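Local structure of GCN5-related N-acetyltransferase (Brucella melitensis biovar Abortus 2308, 3TCV) at residues Asp56-Phe59 against Ala60-Val64; Asn172-Ser175 against Arg176-Ala179; Ser207-Asp210 against Ser211-Pro214; Lys236-Leu239 against Gln240-Arg243. The protein belongs to the GCN5-related N-acetyltransferases and probably transfers an acetyl group from acetyl-CoA to an amine, perhaps a protein N-terminus. All coordinates share one frame; numbering follows the deposited sequence.

Interaction 1: residues Asp56-Phe59 against Ala60-Val64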
ATOM      1  N   ASP B  56      15.715  -9.545 -27.315  1.00 23.97           N
ATOM      2  CA  ASP B  56      17.114  -9.296 -27.637  1.00 23.63           C
ATOM      3  C   ASP B  56      17.544  -7.867 -27.345  1.00 22.98           C
ATOM      4  O   ASP B  56      18.587  -7.646 -26.713  1.00 22.22           O
ATOM      5  CB  ASP B  56      17.414  -9.666 -29.086  1.00 25.13           C
ATOM      6  CG  ASP B  56      17.275 -11.172 -29.345  1.00 25.93           C
ATOM      7  OD1 ASP B  56      17.143 -11.969 -28.374  1.00 26.14           O
ATOM      8  OD2 ASP B  56      17.291 -11.561 -30.525  1.00 25.95           O
ATOM      9  N   GLU B  57      16.749  -6.898 -27.793  1.00 22.54           N
ATOM     10  CA  GLU B  57      17.101  -5.504 -27.607  1.00 22.47           C
ATOM     11  C   GLU B  57      16.952  -5.094 -26.143  1.00 21.05           C
ATOM     12  O   GLU B  57      17.727  -4.284 -25.664  1.00 21.09           O
ATOM     13  CB  GLU B  57      16.296  -4.580 -28.538  1.00 23.62           C
ATOM     14  CG  GLU B  57      16.656  -4.754 -30.007  1.00 25.47           C
ATOM     15  CD  GLU B  57      15.864  -3.860 -30.953  1.00 26.85           C
ATOM     16  OE1 GLU B  57      15.091  -2.988 -30.506  1.00 26.05           O
ATOM     17  OE2 GLU B  57      16.010  -4.038 -32.188  1.00 30.42           O
ATOM     18  N   LEU B  58      15.989  -5.668 -25.420  1.00 20.35           N
ATOM     19  CA  LEU B  58      15.854  -5.320 -23.990  1.00 19.39           C
ATOM     20  C   LEU B  58      16.995  -5.952 -23.207  1.00 19.17           C
ATOM     21  O   LEU B  58      17.501  -5.362 -22.255  1.00 18.79           O
ATOM     22  CB  LEU B  58      14.501  -5.749 -23.413  1.00 18.91           C
ATOM     23  CG  LEU B  58      14.263  -5.383 -21.946  1.00 18.53           C
ATOM     24  CD1 LEU B  58      14.382  -3.879 -21.748  1.00 18.10           C
ATOM     25  CD2 LEU B  58      12.908  -5.925 -21.502  1.00 18.34           C
ATOM     26  N   PHE B  59      17.420  -7.146 -23.615  1.00 19.66           N
ATOM     27  CA  PHE B  59      18.598  -7.744 -23.003  1.00 19.29           C
ATOM     28  C   PHE B  59      19.785  -6.807 -23.180  1.00 19.03           C
ATOM     29  O   PHE B  59      20.528  -6.567 -22.242  1.00 19.25           O
ATOM     30  CB  PHE B  59      18.952  -9.119 -23.586  1.00 19.48           C
ATOM     31  CG  PHE B  59      20.320  -9.594 -23.159  1.00 19.67           C
ATOM     32  CD1 PHE B  59      20.556  -9.983 -21.856  1.00 19.16           C
ATOM     33  CD2 PHE B  59      21.384  -9.581 -24.056  1.00 20.30           C
ATOM     34  CE1 PHE B  59      21.826 -10.365 -21.454  1.00 19.89           C
ATOM     35  CE2 PHE B  59      22.654  -9.981 -23.669  1.00 20.65           C
ATOM     36  CZ  PHE B  59      22.880 -10.373 -22.369  1.00 20.35           C
ATOM     37  N   ALA B  60      19.969  -6.292 -24.394  1.00 19.68           N
ATOM     38  CA  ALA B  60      21.054  -5.373 -24.689  1.00 19.78           C
ATOM     39  C   ALA B  60      21.013  -4.158 -23.765  1.00 19.49           C
ATOM     40  O   ALA B  60      22.007  -3.801 -23.120  1.00 19.82           O
ATOM     41  CB  ALA B  60      20.976  -4.917 -26.141  1.00 19.94           C
ATOM     42  N   ALA B  61      19.854  -3.522 -23.721  1.00 19.46           N
ATOM     43  CA  ALA B  61      19.656  -2.346 -22.849  1.00 19.48           C
ATOM     44  C   ALA B  61      19.947  -2.654 -21.376  1.00 19.25           C
ATOM     45  O   ALA B  61      20.466  -1.806 -20.640  1.00 19.37           O
ATOM     46  CB  ALA B  61      18.242  -1.797 -23.025  1.00 19.18           C
ATOM     47  N   SER B  62      19.637  -3.878 -20.961  1.00 19.41           N
ATOM     48  CA  SER B  62      19.717  -4.284 -19.551  1.00 19.32           C
ATOM     49  C   SER B  62      21.077  -4.855 -19.165  1.00 20.36           C
ATOM     50  O   SER B  62      21.269  -5.253 -18.034  1.00 19.26           O
ATOM     51  CB  SER B  62      18.595  -5.272 -19.205  1.00 18.69           C
ATOM     52  OG  SER B  62      17.317  -4.732 -19.566  1.00 17.89           O
ATOM     53  N   SER B  63      22.010  -4.907 -20.119  1.00 22.00           N
ATOM     54  CA  SER B  63      23.336  -5.502 -19.878  1.00 22.99           C
ATOM     55  C   SER B  63      24.448  -4.569 -20.365  1.00 23.82           C
ATOM     56  O   SER B  63      25.562  -5.009 -20.658  1.00 24.94           O
ATOM     57  CB  SER B  63      23.432  -6.894 -20.539  1.00 22.96           C
ATOM     58  OG  SER B  63      23.078  -6.856 -21.918  1.00 23.39           O
ATOM     59  N   VAL B  64      24.141  -3.274 -20.421  1.00 23.51           N
ATOM     60  CA  VAL B  64      25.131  -2.251 -20.747  1.00 23.88           C
ATOM     61  C   VAL B  64      26.231  -2.232 -19.678  1.00 24.40           C
ATOM     62  O   VAL B  64      26.066  -2.775 -18.583  1.00 24.07           O
ATOM     63  CB  VAL B  64      24.489  -0.847 -20.859  1.00 23.78           C
ATOM     64  CG1 VAL B  64      23.590  -0.768 -22.075  1.00 23.61           C
ATOM     65  CG2 VAL B  64      23.713  -0.512 -19.585  1.00 22.68           C
TER

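Interaction 2: residues Asn172-Ser175 against Arg176-Ala179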
ATOM      1  N   ASN B 172      16.803   6.133  -2.701  1.00 23.35           N
ATOM      2  CA  ASN B 172      16.968   6.293  -4.138  1.00 23.11           C
ATOM      3  C   ASN B 172      16.721   7.769  -4.468  1.00 22.45           C
ATOM      4  O   ASN B 172      15.622   8.166  -4.870  1.00 21.65           O
ATOM      5  CB  ASN B 172      16.031   5.345  -4.909  1.00 22.37           C
ATOM      6  CG  ASN B 172      16.260   5.361  -6.387  1.00 22.48           C
ATOM      7  OD1 ASN B 172      16.962   6.230  -6.905  1.00 22.60           O
ATOM      8  ND2 ASN B 172      15.670   4.401  -7.088  1.00 22.85           N
ATOM      9  N   GLY B 173      17.777   8.570  -4.321  1.00 22.36           N
ATOM     10  CA  GLY B 173      17.698  10.008  -4.553  1.00 22.76           C
ATOM     11  C   GLY B 173      17.227  10.388  -5.961  1.00 22.12           C
ATOM     12  O   GLY B 173      16.327  11.218  -6.103  1.00 22.11           O
ATOM     13  N   PRO B 174      17.825   9.785  -6.993  1.00 21.60           N
ATOM     14  CA  PRO B 174      17.403  10.103  -8.368  1.00 21.05           C
ATOM     15  C   PRO B 174      15.906   9.820  -8.640  1.00 20.55           C
ATOM     16  O   PRO B 174      15.263  10.582  -9.382  1.00 18.63           O
ATOM     17  CB  PRO B 174      18.278   9.201  -9.224  1.00 21.96           C
ATOM     18  CG  PRO B 174      19.518   8.981  -8.397  1.00 22.32           C
ATOM     19  CD  PRO B 174      19.057   8.965  -6.969  1.00 22.25           C
ATOM     20  N   SER B 175      15.377   8.731  -8.049  1.00 18.74           N
ATOM     21  CA  SER B 175      13.968   8.370  -8.244  1.00 17.96           C
ATOM     22  C   SER B 175      13.069   9.360  -7.537  1.00 17.18           C
ATOM     23  O   SER B 175      12.089   9.803  -8.115  1.00 16.85           O
ATOM     24  CB  SER B 175      13.644   6.956  -7.763  1.00 18.15           C
ATOM     25  OG  SER B 175      12.303   6.646  -8.116  1.00 17.44           O
ATOM     26  N   ARG B 176      13.409   9.739  -6.311  1.00 17.46           N
ATOM     27  CA  ARG B 176      12.632  10.731  -5.603  1.00 18.34           C
ATOM     28  C   ARG B 176      12.613  12.068  -6.339  1.00 18.02           C
ATOM     29  O   ARG B 176      11.565  12.686  -6.479  1.00 18.06           O
ATOM     30  CB  ARG B 176      13.159  10.959  -4.215  1.00 19.72           C
ATOM     31  CG  ARG B 176      12.887   9.803  -3.292  1.00 20.89           C
ATOM     32  CD  ARG B 176      13.117  10.209  -1.857  1.00 22.05           C
ATOM     33  NE  ARG B 176      14.526  10.509  -1.594  1.00 23.98           N
ATOM     34  CZ  ARG B 176      15.096  11.721  -1.595  1.00 25.32           C
ATOM     35  NH1 ARG B 176      14.407  12.806  -1.878  1.00 25.78           N
ATOM     36  NH2 ARG B 176      16.394  11.843  -1.311  1.00 27.00           N
ATOM     37  N   ARG B 177      13.777  12.500  -6.804  1.00 17.96           N
ATOM     38  CA  ARG B 177      13.871  13.766  -7.539  1.00 18.44           C
ATOM     39  C   ARG B 177      13.134  13.655  -8.879  1.00 17.22           C
ATOM     40  O   ARG B 177      12.523  14.634  -9.319  1.00 17.05           O
ATOM     41  CB  ARG B 177      15.342  14.165  -7.700  1.00 20.40           C
ATOM     42  CG  ARG B 177      15.976  14.626  -6.386  1.00 21.81           C
ATOM     43  CD  ARG B 177      17.394  15.149  -6.606  1.00 24.73           C
ATOM     44  NE  ARG B 177      18.340  14.125  -7.053  1.00 26.68           N
ATOM     45  CZ  ARG B 177      19.068  13.347  -6.238  1.00 27.72           C
ATOM     46  NH1 ARG B 177      18.950  13.435  -4.915  1.00 28.91           N
ATOM     47  NH2 ARG B 177      19.903  12.458  -6.754  1.00 28.63           N
ATOM     48  N   ALA B 178      13.127  12.472  -9.488  1.00 16.14           N
ATOM     49  CA  ALA B 178      12.386  12.245 -10.735  1.00 15.89           C
ATOM     50  C   ALA B 178      10.887  12.400 -10.493  1.00 15.67           C
ATOM     51  O   ALA B 178      10.194  13.080 -11.266  1.00 15.60           O
ATOM     52  CB  ALA B 178      12.677  10.860 -11.323  1.00 15.95           C
ATOM     53  N   ALA B 179      10.398  11.795  -9.407  1.00 14.77           N
ATOM     54  CA  ALA B 179       8.980  11.886  -9.048  1.00 14.76           C
ATOM     55  C   ALA B 179       8.602  13.357  -8.834  1.00 14.88           C
ATOM     56  O   ALA B 179       7.584  13.813  -9.344  1.00 14.82           O
ATOM     57  CB  ALA B 179       8.686  11.046  -7.782  1.00 14.23           C
TER

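Interaction 3: residues Ser207-Asp210 against Ser211-Pro214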
ATOM      1  N   SER B 207       2.071  10.959  -5.208  1.00 12.88           N
ATOM      2  CA  SER B 207       0.892  10.802  -6.033  1.00 12.90           C
ATOM      3  C   SER B 207       0.556  12.028  -6.857  1.00 13.10           C
ATOM      4  O   SER B 207       0.893  13.175  -6.494  1.00 13.03           O
ATOM      5  CB  SER B 207      -0.314  10.434  -5.200  1.00 12.81           C
ATOM      6  OG  SER B 207      -0.805  11.515  -4.418  1.00 12.85           O
ATOM      7  N   VAL B 208      -0.117  11.760  -7.964  1.00 13.30           N
ATOM      8  CA  VAL B 208      -0.789  12.778  -8.765  1.00 13.47           C
ATOM      9  C   VAL B 208      -2.290  12.436  -8.694  1.00 13.87           C
ATOM     10  O   VAL B 208      -2.683  11.302  -8.963  1.00 13.92           O
ATOM     11  CB  VAL B 208      -0.307  12.815 -10.228  1.00 13.50           C
ATOM     12  CG1 VAL B 208      -1.135  13.780 -11.059  1.00 13.46           C
ATOM     13  CG2 VAL B 208       1.150  13.255 -10.291  1.00 13.54           C
ATOM     14  N   LEU B 209      -3.098  13.416  -8.304  1.00 14.08           N
ATOM     15  CA  LEU B 209      -4.564  13.295  -8.293  1.00 14.66           C
ATOM     16  C   LEU B 209      -5.180  13.741  -9.605  1.00 15.18           C
ATOM     17  O   LEU B 209      -4.606  14.555 -10.335  1.00 14.77           O
ATOM     18  CB  LEU B 209      -5.166  14.147  -7.171  1.00 14.65           C
ATOM     19  CG  LEU B 209      -4.684  13.869  -5.750  1.00 14.71           C
ATOM     20  CD1 LEU B 209      -5.547  14.713  -4.799  1.00 15.06           C
ATOM     21  CD2 LEU B 209      -4.717  12.382  -5.432  1.00 14.78           C
ATOM     22  N   ASP B 210      -6.362  13.221  -9.907  1.00 15.88           N
ATOM     23  CA  ASP B 210      -7.085  13.654 -11.109  1.00 16.70           C
ATOM     24  C   ASP B 210      -7.238  15.188 -11.189  1.00 17.12           C
ATOM     25  O   ASP B 210      -7.135  15.788 -12.266  1.00 17.02           O
ATOM     26  CB  ASP B 210      -8.425  12.913 -11.255  1.00 17.25           C
ATOM     27  CG  ASP B 210      -9.326  13.006 -10.020  1.00 17.97           C
ATOM     28  OD1 ASP B 210      -8.993  13.685  -9.021  1.00 18.34           O
ATOM     29  OD2 ASP B 210     -10.419  12.391 -10.083  1.00 18.98           O
ATOM     30  N   SER B 211      -7.417  15.838 -10.044  1.00 17.40           N
ATOM     31  CA  SER B 211      -7.545  17.308 -10.007  1.00 17.98           C
ATOM     32  C   SER B 211      -6.238  18.057 -10.329  1.00 17.83           C
ATOM     33  O   SER B 211      -6.269  19.246 -10.686  1.00 18.60           O
ATOM     34  CB  SER B 211      -8.068  17.749  -8.640  1.00 18.49           C
ATOM     35  OG  SER B 211      -7.194  17.345  -7.604  1.00 19.41           O
ATOM     36  N   GLU B 212      -5.106  17.361 -10.199  1.00 17.53           N
ATOM     37  CA  GLU B 212      -3.772  17.901 -10.483  1.00 17.21           C
ATOM     38  C   GLU B 212      -3.316  17.686 -11.924  1.00 17.46           C
ATOM     39  O   GLU B 212      -2.385  18.357 -12.397  1.00 17.61           O
ATOM     40  CB  GLU B 212      -2.767  17.282  -9.510  1.00 17.30           C
ATOM     41  CG  GLU B 212      -3.064  17.752  -8.084  1.00 16.94           C
ATOM     42  CD  GLU B 212      -2.275  17.017  -7.025  1.00 17.17           C
ATOM     43  OE1 GLU B 212      -1.803  15.882  -7.262  1.00 16.67           O
ATOM     44  OE2 GLU B 212      -2.138  17.583  -5.938  1.00 17.50           O
ATOM     45  N   TRP B 213      -3.974  16.761 -12.608  1.00 17.47           N
ATOM     46  CA  TRP B 213      -3.550  16.318 -13.936  1.00 17.71           C
ATOM     47  C   TRP B 213      -3.659  17.412 -14.985  1.00 18.05           C
ATOM     48  O   TRP B 213      -2.736  17.590 -15.760  1.00 17.87           O
ATOM     49  CB  TRP B 213      -4.322  15.057 -14.337  1.00 17.91           C
ATOM     50  CG  TRP B 213      -4.374  14.778 -15.811  1.00 18.50           C
ATOM     51  CD1 TRP B 213      -5.517  14.687 -16.605  1.00 19.17           C
ATOM     52  CD2 TRP B 213      -3.250  14.528 -16.730  1.00 19.04           C
ATOM     53  NE1 TRP B 213      -5.189  14.401 -17.897  1.00 19.24           N
ATOM     54  CE2 TRP B 213      -3.845  14.293 -18.041  1.00 19.22           C
ATOM     55  CE3 TRP B 213      -1.876  14.485 -16.602  1.00 18.89           C
ATOM     56  CZ2 TRP B 213      -3.073  14.029 -19.161  1.00 19.62           C
ATOM     57  CZ3 TRP B 213      -1.102  14.214 -17.745  1.00 19.67           C
ATOM     58  CH2 TRP B 213      -1.698  13.999 -18.996  1.00 19.80           C
ATOM     59  N   PRO B 214      -4.761  18.188 -14.997  1.00 18.33           N
ATOM     60  CA  PRO B 214      -4.853  19.123 -16.143  1.00 18.29           C
ATOM     61  C   PRO B 214      -3.706  20.146 -16.237  1.00 18.61           C
ATOM     62  O   PRO B 214      -3.204  20.413 -17.336  1.00 18.99           O
ATOM     63  CB  PRO B 214      -6.222  19.782 -15.950  1.00 18.61           C
ATOM     64  CG  PRO B 214      -7.021  18.787 -15.193  1.00 18.47           C
ATOM     65  CD  PRO B 214      -6.009  18.166 -14.226  1.00 18.29           C
TER

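Interaction 4: residues Lys236-Leu239 against Gln240-Arg243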
ATOM      1  N   LYS B 236      15.365  24.165 -23.649  1.00 32.42           N
ATOM      2  CA  LYS B 236      15.456  25.602 -23.444  1.00 32.83           C
ATOM      3  C   LYS B 236      14.965  26.004 -22.062  1.00 30.87           C
ATOM      4  O   LYS B 236      15.520  26.912 -21.436  1.00 31.07           O
ATOM      5  CB  LYS B 236      14.689  26.344 -24.537  1.00 34.51           C
ATOM      6  CG  LYS B 236      15.278  26.114 -25.920  1.00 36.64           C
ATOM      7  CD  LYS B 236      14.531  26.885 -27.000  1.00 38.32           C
ATOM      8  CE  LYS B 236      14.935  26.420 -28.394  1.00 39.97           C
ATOM      9  NZ  LYS B 236      14.049  27.034 -29.418  1.00 41.37           N
ATOM     10  N   LYS B 237      13.913  25.322 -21.604  1.00 28.62           N
ATOM     11  CA  LYS B 237      13.431  25.442 -20.229  1.00 27.02           C
ATOM     12  C   LYS B 237      13.179  24.046 -19.676  1.00 24.94           C
ATOM     13  O   LYS B 237      12.944  23.091 -20.426  1.00 24.01           O
ATOM     14  CB  LYS B 237      12.152  26.254 -20.164  1.00 27.51           C
ATOM     15  CG  LYS B 237      12.325  27.744 -20.465  1.00 29.55           C
ATOM     16  CD  LYS B 237      11.057  28.532 -20.171  1.00 30.07           C
ATOM     17  CE  LYS B 237       9.924  28.263 -21.167  1.00 30.80           C
ATOM     18  NZ  LYS B 237       9.952  29.043 -22.462  1.00 33.22           N
ATOM     19  N   THR B 238      13.255  23.928 -18.359  1.00 23.52           N
ATOM     20  CA  THR B 238      13.082  22.629 -17.705  1.00 21.97           C
ATOM     21  C   THR B 238      11.597  22.356 -17.411  1.00 20.65           C
ATOM     22  O   THR B 238      10.764  23.273 -17.411  1.00 20.35           O
ATOM     23  CB  THR B 238      13.830  22.567 -16.365  1.00 22.04           C
ATOM     24  OG1 THR B 238      13.217  23.474 -15.454  1.00 21.54           O
ATOM     25  CG2 THR B 238      15.307  22.922 -16.497  1.00 23.16           C
ATOM     26  N   LEU B 239      11.280  21.102 -17.143  1.00 19.39           N
ATOM     27  CA  LEU B 239       9.914  20.690 -16.806  1.00 18.42           C
ATOM     28  C   LEU B 239       9.418  21.384 -15.534  1.00 18.26           C
ATOM     29  O   LEU B 239       8.294  21.864 -15.503  1.00 18.24           O
ATOM     30  CB  LEU B 239       9.779  19.147 -16.708  1.00 17.94           C
ATOM     31  CG  LEU B 239       8.374  18.583 -16.475  1.00 17.85           C
ATOM     32  CD1 LEU B 239       7.333  19.120 -17.467  1.00 18.26           C
ATOM     33  CD2 LEU B 239       8.323  17.057 -16.443  1.00 17.50           C
ATOM     34  N   GLN B 240      10.268  21.501 -14.516  1.00 18.31           N
ATOM     35  CA  GLN B 240       9.912  22.252 -13.314  1.00 18.36           C
ATOM     36  C   GLN B 240       9.630  23.727 -13.617  1.00 18.19           C
ATOM     37  O   GLN B 240       8.722  24.330 -13.038  1.00 17.72           O
ATOM     38  CB  GLN B 240      10.995  22.141 -12.233  1.00 19.38           C
ATOM     39  CG  GLN B 240      10.702  22.877 -10.935  1.00 20.15           C
ATOM     40  CD  GLN B 240       9.597  22.256 -10.104  1.00 20.73           C
ATOM     41  OE1 GLN B 240       9.727  21.126  -9.645  1.00 22.21           O
ATOM     42  NE2 GLN B 240       8.502  22.980  -9.912  1.00 20.68           N
ATOM     43  N   GLU B 241      10.405  24.303 -14.528  1.00 18.25           N
ATOM     44  CA  GLU B 241      10.171  25.687 -14.945  1.00 18.45           C
ATOM     45  C   GLU B 241       8.785  25.860 -15.582  1.00 18.27           C
ATOM     46  O   GLU B 241       8.067  26.779 -15.234  1.00 18.38           O
ATOM     47  CB  GLU B 241      11.291  26.184 -15.858  1.00 19.03           C
ATOM     48  CG  GLU B 241      12.557  26.495 -15.079  1.00 19.64           C
ATOM     49  CD  GLU B 241      13.809  26.660 -15.933  1.00 20.64           C
ATOM     50  OE1 GLU B 241      13.795  26.357 -17.143  1.00 20.69           O
ATOM     51  OE2 GLU B 241      14.833  27.089 -15.370  1.00 21.57           O
ATOM     52  N   PHE B 242       8.400  24.972 -16.488  1.00 18.12           N
ATOM     53  CA  PHE B 242       7.063  25.049 -17.096  1.00 18.55           C
ATOM     54  C   PHE B 242       5.941  24.858 -16.062  1.00 18.41           C
ATOM     55  O   PHE B 242       4.918  25.529 -16.102  1.00 18.85           O
ATOM     56  CB  PHE B 242       6.923  24.033 -18.230  1.00 18.83           C
ATOM     57  CG  PHE B 242       7.510  24.500 -19.538  1.00 19.90           C
ATOM     58  CD1 PHE B 242       6.904  25.545 -20.250  1.00 21.30           C
ATOM     59  CD2 PHE B 242       8.648  23.906 -20.074  1.00 20.23           C
ATOM     60  CE1 PHE B 242       7.444  26.000 -21.465  1.00 22.65           C
ATOM     61  CE2 PHE B 242       9.174  24.358 -21.285  1.00 21.43           C
ATOM     62  CZ  PHE B 242       8.560  25.378 -21.980  1.00 22.58           C
ATOM     63  N   ARG B 243       6.146  23.946 -15.118  1.00 17.99           N
ATOM     64  CA  ARG B 243       5.157  23.738 -14.077  1.00 18.22           C
ATOM     65  C   ARG B 243       5.029  24.996 -13.214  1.00 18.41           C
ATOM     66  O   ARG B 243       3.925  25.400 -12.834  1.00 18.64           O
ATOM     67  CB  ARG B 243       5.516  22.477 -13.238  1.00 18.26           C
ATOM     68  CG  ARG B 243       5.331  21.158 -14.000  1.00 18.14           C
ATOM     69  CD  ARG B 243       5.914  19.931 -13.288  1.00 18.50           C
ATOM     70  NE  ARG B 243       5.633  20.044 -11.852  1.00 19.36           N
ATOM     71  CZ  ARG B 243       6.545  20.004 -10.883  1.00 19.80           C
ATOM     72  NH1 ARG B 243       6.145  20.213  -9.634  1.00 20.66           N
ATOM     73  NH2 ARG B 243       7.830  19.727 -11.140  1.00 19.72           N
TER

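Interaction 1: residues Asp56-Phe59 against Ala60-Val64
Phe59 and Ser63 meet where helix 51-61 runs out, with the serine hydroxyl standing over the centre of the phenyl ring. Out along Phe59, CB touches Ala60 N at 3.1 Å, and CG has both that nitrogen and Ser63 OG as neighbours. Its chi1 of 168° puts CG beside its own carbonyl carbon, which brings one ring face against Ser63. From there CE1 has Ser63 CB and OG as neighbours, while CE2 and CZ each approach Ser63 OG to 3.6 Å. Ser63 CB makes a CH-pi contact over the same face, 4.2 Å from the Phe59 ring centroid. The hydroxyl itself is spent on backbone: Ser63 OG donates to Phe59 O at 2.6 Å, arriving from above the carbonyl plane.

One residue back, Leu58 O takes two bonds from Ser62, through OG at 2.8 Å and N at 2.9 Å, which come from opposite faces of its plane. Phe59 O lacks a well-aimed amide, Ser62 N being a weak donor to it, and Ser63 OG serves it instead.

Leu58 and Phe59 both pack on Phe85 of helix 82-94, and Leu58 also reaches Val111 of strand 110-121. Asp56 forms a salt bridge with Arg82, and Ala61 O is hydrogen-bonded to Tyr133 OH of strand 126-134.

Interaction 2: residues Asn172-Ser175 against Arg176-Ala179
Arg177 folds back over the first turn of its helix and lays one face of its guanidinium on the Gly173 carbonyl, whose oxygen sits 3.4 Å above the plane, over its centre. CG stands beside the backbone N, and the chain bends at chi3 (-66°), which brings the planar group back across the Gly173-Pro174 peptide. Arg177 NH2 lies 3.4 Å from Pro174 N and 3.6 Å from Pro174 CD; the proline nitrogen has no hydrogen to give, and this is packing. Gly173 has no side chain in the place where Arg177 NH1 lies.

Gly173 O meanwhile accepts from Arg177 N at 2.9 Å, so one residue touches this carbonyl twice, by its amide and by its flat end. Arg176 takes a different path: its CG passes 3.6 Å from Asn172 O, one guanidinium face lies over Gly173 CA, and NE bonds to Asn170 O. Ser175 OG is hydrogen-bonded to Trp166 NE1 of strand 163-169.

At the start of the turn, Asn172 OD1 accepts from Ser175 N at 3.2 Å, the donor standing well above the amide plane. This is a side-chain N-cap, with Asn172 closing the start of helix 173-182, which follows strand 163-169 in the GNAT fold.

Interaction 3: residues Ser207-Asp210 against Ser211-Pro214
Glu212 reaches back to the end of strand 199-209 and takes the Leu209 amide: Leu209 N donates to Glu212 OE1 at 3.0 Å, almost straight at 174°. The amide meets this oxygen from above the carboxylate plane. Glu212 chi1 of -66° sets CG beside the backbone N, and the chain then runs extended to the strand. Along the way Glu212 CB lies 4.2 Å from Val208 CG1, and Glu212 OE1 comes within 3.8 Å of Leu209 CB.

The turn itself is closed by backbone. Glu212 N donates to Leu209 O at 2.9 Å from above the carbonyl plane, and Trp213 N makes only weak bonds to Leu209 O and Asp210 O. Asp210 adds a weak bond of its own, OD1 to Ser211 N at 2.9 Å, and Pro214 CD rests 3.3 Å from Asp210 O.

Farther out, Trp213 stacks on Phe156 of helix 142-158 and bonds through NE1 to Asp157, which joins the start of helix 213-224 to helix 142-158. Glu212 OE2 has salt bridges with Arg185 and with Arg191 of the second subunit, whose Gln192 bonds to Asp210 OD1.

Glu212 OE1 thus takes the Leu209 amide while OE2 meets arginines of both subunits, so the strand-to-helix turn is tied directly to the second subunit. Two arginines so close would probably favour the charged form of the glutamate.

Interaction 4: residues Lys236-Leu239 against Gln240-Arg243
Lys237 crosses the ring of Phe242 at about a right angle, and with Leu239 these two residues give up the most surface in the contact. Kinks at chi3 (-71°) and chi4 (-83°) of the lysine bring its CE to 3.3 Å from Phe242 CZ. Lys237 CB is 3.7 Å from Phe242 CE2, so CB and CE both touch the ring, the latter obliquely. Phe242 also packs on Ala222 and Trp223 of helix 213-224.

Leu239 opens helix 239-245: its O accepts from Arg243 N at 3.0 Å, and the aliphatic part of Arg243 runs alongside, CG 3.4 Å from that same Leu239 O.

Between these groups Thr238 and Glu241 exchange bonds as a capping box. Glu241 N donates to Thr238 OG1 at 3.1 Å, and Thr238 N returns to Glu241 OE1 at 2.8 Å, meeting the oxygen from above the carboxylate plane. Thr238 O then receives Phe242 N at 3.1 Å, in the carbonyl plane.

The amides of Thr238 and Glu241 thus acquire side-chain acceptors. The carboxylate of Glu241 is also placed near the positive end of the helix dipole, which would be expected to favour its ionised form, while the Lys237 methylenes against Phe242 add a nonpolar contact beside the cap.

How the interactions relate
The four contacts follow one another along the chain without touching. Interactions 2 and 4 both cap the start of a helix with a side chain, interaction 1 closes the end of helix 51-61, and interaction 3 turns strand 199-209 into helix 213-224. Interaction 1 stands apart, its centre about 34 Å from that of interaction 3, on opposite sides of the chain's centre. The other three have centres 17 to 19 Å apart, yet the nearest atoms of interactions 2 and 4 are about 6 Å apart, and those of 3 and 4 about 8 Å. Helix 213-224 starts in interaction 3 and packs against Phe242 and Arg243 of interaction 4, whereas interaction 3 alone reaches the second subunit.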